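Local coordinates for protein alpha-Amylase (PDB 2B5D) that belongs to glycosyl hydrolase family 57, whose members carry their active site on a parallel beta/alpha barrel, at residues R2-L6 with S374-V380; A320-L324 with R366-V371. All blocks are in the same frame, centred on the assembly; numbering follows the deposited sequence.

Overall arrangement
Contact 1 pairs two parallel strands, 3-11 and 377-379, in the central sheet; contact 2 packs helix 309-338 against helix 360-373 in the helical layer outside it. Their centres lie about 11 Å apart, on the same side of the chain's centre. Along the sequence the order is 2-6, 320-324, 366-371 and 374-380, so contact 2 falls wholly within the 367 residues between segments 2-6 and 374-380. Helix 360-373 leads almost directly into strand 377-379, and it packs on both strands: Phe367 meets Ile5, while Phe368 and Val371 meet Leu379. Together the contacts bring the N-terminal strand into a sheet-and-helix layer completed by much later parts of the chain.

Contact 1 of 2, residues R2-L6 with S374-V380; sequences RGKIL and SKDLKLV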
ATOM      1  N   ARG A   2     -49.351  18.737  26.105  1.00 74.38           N
ATOM      2  CA  ARG A   2     -47.892  18.760  26.089  1.00 71.77           C
ATOM      3  C   ARG A   2     -47.372  18.088  24.838  1.00 69.22           C
ATOM      4  O   ARG A   2     -47.938  17.097  24.374  1.00 69.39           O
ATOM      5  CB  ARG A   2     -47.347  17.998  27.280  1.00 72.13           C
ATOM      6  CG  ARG A   2     -48.369  17.734  28.364  1.00 74.66           C
ATOM      7  CD  ARG A   2     -47.858  16.721  29.405  1.00 78.24           C
ATOM      8  NE  ARG A   2     -47.497  17.340  30.677  1.00 79.77           N
ATOM      9  CZ  ARG A   2     -46.951  18.544  30.815  1.00 81.29           C
ATOM     10  NH1 ARG A   2     -46.654  19.267  29.743  1.00 81.65           N
ATOM     11  NH2 ARG A   2     -46.684  19.018  32.030  1.00 81.56           N
ATOM     12  N   GLY A   3     -46.291  18.640  24.296  1.00 66.64           N
ATOM     13  CA  GLY A   3     -45.541  18.049  23.188  1.00 62.57           C
ATOM     14  C   GLY A   3     -44.862  16.785  23.655  1.00 59.94           C
ATOM     15  O   GLY A   3     -44.482  16.683  24.817  1.00 58.81           O
ATOM     16  N   LYS A   4     -44.726  15.813  22.751  1.00 58.15           N
ATOM     17  CA  LYS A   4     -44.117  14.524  23.098  1.00 56.73           C
ATOM     18  C   LYS A   4     -42.705  14.420  22.535  1.00 55.17           C
ATOM     19  O   LYS A   4     -42.480  14.590  21.327  1.00 53.76           O
ATOM     20  CB  LYS A   4     -45.031  13.382  22.646  1.00 56.76           C
ATOM     21  CG  LYS A   4     -46.324  13.367  23.462  1.00 58.98           C
ATOM     22  CD  LYS A   4     -47.578  13.348  22.621  1.00 62.24           C
ATOM     23  CE  LYS A   4     -48.366  12.041  22.784  1.00 66.47           C
ATOM     24  NZ  LYS A   4     -48.948  11.853  24.157  1.00 66.65           N
ATOM     25  N   ILE A   5     -41.739  14.208  23.417  1.00 54.14           N
ATOM     26  CA  ILE A   5     -40.368  14.110  22.927  1.00 53.32           C
ATOM     27  C   ILE A   5     -39.885  12.694  22.880  1.00 51.63           C
ATOM     28  O   ILE A   5     -39.813  12.001  23.916  1.00 51.52           O
ATOM     29  CB  ILE A   5     -39.305  15.256  23.407  1.00 54.48           C
ATOM     30  CG1 ILE A   5     -38.860  15.100  24.852  1.00 54.78           C
ATOM     31  CG2 ILE A   5     -39.778  16.741  23.066  1.00 53.27           C
ATOM     32  CD1 ILE A   5     -37.569  14.259  24.940  1.00 53.75           C
ATOM     33  N   LEU A   6     -39.617  12.237  21.661  1.00 49.92           N
ATOM     34  CA  LEU A   6     -39.131  10.864  21.491  1.00 49.82           C
ATOM     35  C   LEU A   6     -37.636  10.832  21.116  1.00 48.73           C
ATOM     36  O   LEU A   6     -37.253  11.089  19.971  1.00 46.73           O
ATOM     37  CB  LEU A   6     -40.088  10.025  20.591  1.00 48.64           C
ATOM     38  CG  LEU A   6     -39.792   8.731  19.810  1.00 50.88           C
ATOM     39  CD1 LEU A   6     -38.932   7.676  20.487  1.00 50.06           C
ATOM     40  CD2 LEU A   6     -41.099   8.123  19.224  1.00 49.49           C
ATOM     41  N   SER A 374     -40.573  20.351  32.852  1.00 63.03           N
ATOM     42  CA  SER A 374     -41.317  21.163  31.867  1.00 62.50           C
ATOM     43  C   SER A 374     -42.829  20.942  31.873  1.00 63.36           C
ATOM     44  O   SER A 374     -43.310  19.818  31.962  1.00 62.84           O
ATOM     45  CB  SER A 374     -40.806  20.933  30.448  1.00 62.38           C
ATOM     46  OG  SER A 374     -41.596  21.641  29.504  1.00 58.84           O
ATOM     47  N   LYS A 375     -43.556  22.053  31.768  1.00 64.32           N
ATOM     48  CA  LYS A 375     -44.999  22.043  31.644  1.00 64.81           C
ATOM     49  C   LYS A 375     -45.425  22.012  30.163  1.00 63.92           C
ATOM     50  O   LYS A 375     -46.609  21.891  29.852  1.00 64.51           O
ATOM     51  CB  LYS A 375     -45.609  23.258  32.393  1.00 65.94           C
ATOM     52  CG  LYS A 375     -45.552  23.147  33.939  1.00 68.09           C
ATOM     53  CD  LYS A 375     -46.104  21.789  34.458  1.00 72.29           C
ATOM     54  CE  LYS A 375     -45.912  21.597  35.985  1.00 72.67           C
ATOM     55  NZ  LYS A 375     -46.886  22.394  36.809  1.00 75.16           N
ATOM     56  N   ASP A 376     -44.465  22.122  29.256  1.00 62.49           N
ATOM     57  CA  ASP A 376     -44.759  22.146  27.822  1.00 61.14           C
ATOM     58  C   ASP A 376     -44.489  20.763  27.125  1.00 59.61           C
ATOM     59  O   ASP A 376     -44.758  20.600  25.930  1.00 59.68           O
ATOM     60  CB  ASP A 376     -43.919  23.256  27.134  1.00 61.11           C
ATOM     61  CG  ASP A 376     -44.460  24.712  27.385  1.00 64.02           C
ATOM     62  OD1 ASP A 376     -45.700  24.972  27.258  1.00 62.99           O
ATOM     63  OD2 ASP A 376     -43.618  25.623  27.652  1.00 65.58           O
ATOM     64  N   LEU A 377     -43.948  19.796  27.871  1.00 57.19           N
ATOM     65  CA  LEU A 377     -43.207  18.670  27.280  1.00 55.42           C
ATOM     66  C   LEU A 377     -43.235  17.449  28.151  1.00 54.65           C
ATOM     67  O   LEU A 377     -43.184  17.525  29.375  1.00 54.31           O
ATOM     68  CB  LEU A 377     -41.723  18.997  27.014  1.00 54.24           C
ATOM     69  CG  LEU A 377     -41.228  19.977  25.965  1.00 52.77           C
ATOM     70  CD1 LEU A 377     -39.731  19.932  25.973  1.00 53.02           C
ATOM     71  CD2 LEU A 377     -41.748  19.696  24.564  1.00 51.77           C
ATOM     72  N   LYS A 378     -43.297  16.317  27.469  1.00 54.44           N
ATOM     73  CA  LYS A 378     -43.306  15.003  28.072  1.00 54.12           C
ATOM     74  C   LYS A 378     -42.303  14.111  27.301  1.00 52.82           C
ATOM     75  O   LYS A 378     -42.214  14.180  26.072  1.00 51.96           O
ATOM     76  CB  LYS A 378     -44.722  14.441  27.930  1.00 55.00           C
ATOM     77  CG  LYS A 378     -44.981  13.152  28.739  1.00 56.78           C
ATOM     78  CD  LYS A 378     -46.458  12.852  28.795  1.00 61.04           C
ATOM     79  CE  LYS A 378     -47.119  13.145  27.443  1.00 63.53           C
ATOM     80  NZ  LYS A 378     -48.373  12.330  27.219  1.00 66.15           N
ATOM     81  N   LEU A 379     -41.531  13.306  28.016  1.00 51.63           N
ATOM     82  CA  LEU A 379     -40.767  12.245  27.366  1.00 50.84           C
ATOM     83  C   LEU A 379     -41.737  11.098  27.110  1.00 51.17           C
ATOM     84  O   LEU A 379     -42.511  10.775  27.987  1.00 50.76           O
ATOM     85  CB  LEU A 379     -39.640  11.737  28.245  1.00 49.54           C
ATOM     86  CG  LEU A 379     -38.539  12.709  28.698  1.00 49.49           C
ATOM     87  CD1 LEU A 379     -37.547  11.980  29.639  1.00 44.72           C
ATOM     88  CD2 LEU A 379     -37.808  13.336  27.534  1.00 41.72           C
ATOM     89  N   VAL A 380     -41.686  10.516  25.906  1.00 50.92           N
ATOM     90  CA  VAL A 380     -42.430   9.294  25.545  1.00 50.66           C
ATOM     91  C   VAL A 380     -41.482   8.259  24.936  1.00 50.35           C
ATOM     92  O   VAL A 380     -40.426   8.615  24.412  1.00 50.95           O
ATOM     93  CB  VAL A 380     -43.588   9.600  24.521  1.00 50.74           C
ATOM     94  CG1 VAL A 380     -44.577  10.618  25.099  1.00 49.13           C
ATOM     95  CG2 VAL A 380     -43.054  10.100  23.153  1.00 48.45           C
TER
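Four backbone hydrogen bonds tie these segments together as parallel strands: Gly3 N to Asp376 O at 3.0 Å, Lys378 N to Gly3 O at 2.9 Å, Ile5 N to Lys378 O at 2.7 Å and Val380 N to Ile5 O at 3.1 Å. Gly3 and Ile5 spend both backbone groups on this neighbour, whereas Lys4 and Leu6 bond on the other edge to Pro342 and strand 343-349 (Ile344, Ala346). Strand 3-11, paired also with 53-57, belongs to the parallel strands of the family 57 beta/alpha barrel; short strand 377-379 joins its start as an additional partner. The register pairs Gly3 with Leu377, Lys4 with Lys378 and Ile5 with Leu379; the strand axes approach to 4.7 Å and diverge by 34°. Just ahead of the strands, Arg2 reaches the turn after helix 360-373, where NH1 gives a weak hydrogen bond of 2.6 Å to Lys375 O. That turn is an ST turn, Asp376 N donating to Ser374 OG at 2.9 Å; Ser374 OG also bonds to Glu328 and Asp376 forms a salt bridge with Arg332, linking the turn to helix 309-338. The sheet face with Ile5, Leu377 and Leu379 is apolar and is covered by helices 309-338 and 360-373. A beta-carbon on Gly3 would point to this face, tightly against Leu377. On the face of Lys4 and Lys378 the two amines come close without bonding, NZ to NZ 3.2 Å, and Glu341 gives Lys4 a long, weak ion pair. Lower on the Lys4 chain, the methylenes pack on valine, Lys4 CG lying 3.6 Å from Val380 CG1.

Contact 2 of 2, residues A320-L324 with R366-V371; sequences ARDFL and RFFELV
Build two helical segments with phi/psi near -65/-40, their N-to-C directions 47° apart (signed crossing angle -47°) and their axes 9.3 Å apart at closest approach. The nearest alpha-carbons are Ala320 CA and Phe367 CA, 5.2 Å apart. The small side chain of Ala320 points at the other helix, its CB 4.0 Å from both Arg366 CB and Leu370 CD2. Arg321 starts away from the partner but extends back (chi1 m, chi2 and chi3 t), placing CG 4.0 Å from Leu370 CD2 and NH1 4.1 Å from Arg366 NH1. Glu317 reconciles these like charges by forming salt bridges with both arginines; Arg366, coiled with chi1 to chi3 all m, also bridges to Glu369, NH2 to OE1 2.6 Å. These are neighbouring helices in the outer layer of a beta/alpha barrel: helix 360-373 turns Phe367, Phe368 and Val371 onto the parallel strands, while segment 320-324 covers it from the side. Phe323 (chi1 t) points toward Phe367 (chi1 t), with ring centroids 5.3 Å apart, planes at 48° and CD2 of Phe323 3.5 Å from CE1 of Phe367; Trp246 meets the Phe323 ring edge-to-face. Leu324, chi1 t and chi2 p, brings its tip across, CD2 4.0 Å from Leu370 CG and CD1 4.1 Å from Val371 CG2, with its backbone N 3.6 Å from Phe367 CE1 at that ring's edge.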
ATOM      1  N   ALA A 320     -28.180  21.907  27.855  1.00 55.29           N
ATOM      2  CA  ALA A 320     -29.399  21.179  28.130  1.00 55.48           C
ATOM      3  C   ALA A 320     -30.618  22.128  28.244  1.00 56.25           C
ATOM      4  O   ALA A 320     -31.743  21.757  27.900  1.00 56.95           O
ATOM      5  CB  ALA A 320     -29.231  20.326  29.368  1.00 55.06           C
ATOM      6  N   ARG A 321     -30.394  23.363  28.694  1.00 56.45           N
ATOM      7  CA  ARG A 321     -31.472  24.342  28.766  1.00 56.53           C
ATOM      8  C   ARG A 321     -31.669  25.001  27.419  1.00 55.01           C
ATOM      9  O   ARG A 321     -32.771  25.399  27.078  1.00 55.15           O
ATOM     10  CB  ARG A 321     -31.194  25.391  29.846  1.00 56.79           C
ATOM     11  CG  ARG A 321     -31.331  24.874  31.276  1.00 59.83           C
ATOM     12  CD  ARG A 321     -30.873  25.942  32.282  1.00 60.24           C
ATOM     13  NE  ARG A 321     -31.509  25.749  33.583  1.00 68.65           N
ATOM     14  CZ  ARG A 321     -31.050  24.949  34.553  1.00 71.82           C
ATOM     15  NH1 ARG A 321     -29.929  24.244  34.393  1.00 72.40           N
ATOM     16  NH2 ARG A 321     -31.720  24.860  35.702  1.00 73.43           N
ATOM     17  N   ASP A 322     -30.606  25.136  26.644  1.00 53.52           N
ATOM     18  CA  ASP A 322     -30.782  25.581  25.277  1.00 53.06           C
ATOM     19  C   ASP A 322     -31.708  24.602  24.519  1.00 53.01           C
ATOM     20  O   ASP A 322     -32.688  24.997  23.891  1.00 53.15           O
ATOM     21  CB  ASP A 322     -29.448  25.669  24.556  1.00 51.83           C
ATOM     22  CG  ASP A 322     -29.533  26.485  23.320  1.00 54.06           C
ATOM     23  OD1 ASP A 322     -29.774  27.687  23.457  1.00 58.30           O
ATOM     24  OD2 ASP A 322     -29.352  25.976  22.200  1.00 55.94           O
ATOM     25  N   PHE A 323     -31.370  23.323  24.572  1.00 53.02           N
ATOM     26  CA  PHE A 323     -32.114  22.353  23.833  1.00 53.47           C
ATOM     27  C   PHE A 323     -33.576  22.261  24.310  1.00 53.35           C
ATOM     28  O   PHE A 323     -34.489  22.318  23.467  1.00 52.00           O
ATOM     29  CB  PHE A 323     -31.416  20.985  23.808  1.00 53.05           C
ATOM     30  CG  PHE A 323     -31.818  20.147  22.626  1.00 52.06           C
ATOM     31  CD1 PHE A 323     -31.655  20.645  21.341  1.00 48.85           C
ATOM     32  CD2 PHE A 323     -32.375  18.882  22.805  1.00 50.10           C
ATOM     33  CE1 PHE A 323     -32.055  19.909  20.268  1.00 50.20           C
ATOM     34  CE2 PHE A 323     -32.767  18.125  21.731  1.00 48.11           C
ATOM     35  CZ  PHE A 323     -32.601  18.625  20.456  1.00 49.34           C
ATOM     36  N   LEU A 324     -33.765  22.166  25.635  1.00 53.54           N
ATOM     37  CA  LEU A 324     -35.082  22.301  26.266  1.00 54.44           C
ATOM     38  C   LEU A 324     -35.905  23.475  25.741  1.00 55.41           C
ATOM     39  O   LEU A 324     -37.044  23.279  25.266  1.00 57.01           O
ATOM     40  CB  LEU A 324     -34.955  22.439  27.773  1.00 54.45           C
ATOM     41  CG  LEU A 324     -36.256  22.695  28.550  1.00 55.04           C
ATOM     42  CD1 LEU A 324     -37.031  21.415  28.866  1.00 56.47           C
ATOM     43  CD2 LEU A 324     -35.949  23.468  29.842  1.00 53.12           C
ATOM     44  N   ARG A 366     -29.520  15.486  32.196  1.00 57.09           N
ATOM     45  CA  ARG A 366     -30.007  16.789  32.550  1.00 57.50           C
ATOM     46  C   ARG A 366     -31.182  17.172  31.686  1.00 56.60           C
ATOM     47  O   ARG A 366     -32.109  17.801  32.178  1.00 56.80           O
ATOM     48  CB  ARG A 366     -28.884  17.846  32.527  1.00 57.36           C
ATOM     49  CG  ARG A 366     -27.973  17.727  33.763  1.00 61.02           C
ATOM     50  CD  ARG A 366     -28.757  17.771  35.130  1.00 61.07           C
ATOM     51  NE  ARG A 366     -29.357  19.097  35.325  1.00 61.95           N
ATOM     52  CZ  ARG A 366     -30.612  19.323  35.694  1.00 62.00           C
ATOM     53  NH1 ARG A 366     -31.039  20.572  35.819  1.00 61.14           N
ATOM     54  NH2 ARG A 366     -31.436  18.308  35.955  1.00 62.73           N
ATOM     55  N   PHE A 367     -31.142  16.786  30.410  1.00 56.00           N
ATOM     56  CA  PHE A 367     -32.236  17.087  29.495  1.00 55.45           C
ATOM     57  C   PHE A 367     -33.479  16.324  29.899  1.00 56.03           C
ATOM     58  O   PHE A 367     -34.560  16.870  29.842  1.00 56.74           O
ATOM     59  CB  PHE A 367     -31.859  16.796  28.050  1.00 54.59           C
ATOM     60  CG  PHE A 367     -32.954  17.070  27.070  1.00 52.82           C
ATOM     61  CD1 PHE A 367     -33.248  18.370  26.691  1.00 50.25           C
ATOM     62  CD2 PHE A 367     -33.671  16.015  26.485  1.00 49.03           C
ATOM     63  CE1 PHE A 367     -34.273  18.644  25.749  1.00 50.58           C
ATOM     64  CE2 PHE A 367     -34.687  16.264  25.545  1.00 48.85           C
ATOM     65  CZ  PHE A 367     -35.001  17.587  25.177  1.00 51.53           C
ATOM     66  N   PHE A 368     -33.328  15.075  30.328  1.00 56.76           N
ATOM     67  CA  PHE A 368     -34.481  14.310  30.784  1.00 57.83           C
ATOM     68  C   PHE A 368     -35.110  14.959  32.004  1.00 58.42           C
ATOM     69  O   PHE A 368     -36.330  15.144  32.042  1.00 59.17           O
ATOM     70  CB  PHE A 368     -34.132  12.850  31.077  1.00 57.53           C
ATOM     71  CG  PHE A 368     -33.906  12.012  29.845  1.00 58.86           C
ATOM     72  CD1 PHE A 368     -34.233  12.495  28.573  1.00 58.21           C
ATOM     73  CD2 PHE A 368     -33.403  10.720  29.960  1.00 59.98           C
ATOM     74  CE1 PHE A 368     -34.046  11.717  27.453  1.00 60.63           C
ATOM     75  CE2 PHE A 368     -33.221   9.923  28.835  1.00 60.70           C
ATOM     76  CZ  PHE A 368     -33.543  10.420  27.584  1.00 60.42           C
ATOM     77  N   GLU A 369     -34.282  15.328  32.976  1.00 58.68           N
ATOM     78  CA  GLU A 369     -34.778  15.918  34.221  1.00 59.78           C
ATOM     79  C   GLU A 369     -35.497  17.236  33.966  1.00 59.38           C
ATOM     80  O   GLU A 369     -36.521  17.522  34.581  1.00 60.12           O
ATOM     81  CB  GLU A 369     -33.655  16.070  35.262  1.00 59.47           C
ATOM     82  CG  GLU A 369     -33.117  14.734  35.757  1.00 59.50           C
ATOM     83  CD  GLU A 369     -31.886  14.838  36.663  1.00 61.48           C
ATOM     84  OE1 GLU A 369     -31.093  15.827  36.570  1.00 62.61           O
ATOM     85  OE2 GLU A 369     -31.720  13.907  37.492  1.00 65.67           O
ATOM     86  N   LEU A 370     -34.964  18.018  33.035  1.00 59.51           N
ATOM     87  CA  LEU A 370     -35.574  19.269  32.613  1.00 58.92           C
ATOM     88  C   LEU A 370     -36.897  19.046  31.907  1.00 59.38           C
ATOM     89  O   LEU A 370     -37.870  19.755  32.191  1.00 59.73           O
ATOM     90  CB  LEU A 370     -34.619  20.021  31.705  1.00 58.74           C
ATOM     91  CG  LEU A 370     -33.769  21.183  32.241  1.00 59.99           C
ATOM     92  CD1 LEU A 370     -33.695  21.287  33.770  1.00 61.27           C
ATOM     93  CD2 LEU A 370     -32.404  21.087  31.623  1.00 57.84           C
ATOM     94  N   VAL A 371     -36.947  18.068  30.984  1.00 59.46           N
ATOM     95  CA  VAL A 371     -38.204  17.739  30.296  1.00 58.89           C
ATOM     96  C   VAL A 371     -39.225  17.248  31.298  1.00 58.53           C
ATOM     97  O   VAL A 371     -40.385  17.626  31.226  1.00 59.03           O
ATOM     98  CB  VAL A 371     -38.033  16.735  29.117  1.00 58.95           C
ATOM     99  CG1 VAL A 371     -39.367  16.155  28.705  1.00 58.55           C
ATOM    100  CG2 VAL A 371     -37.411  17.422  27.911  1.00 57.77           C
TER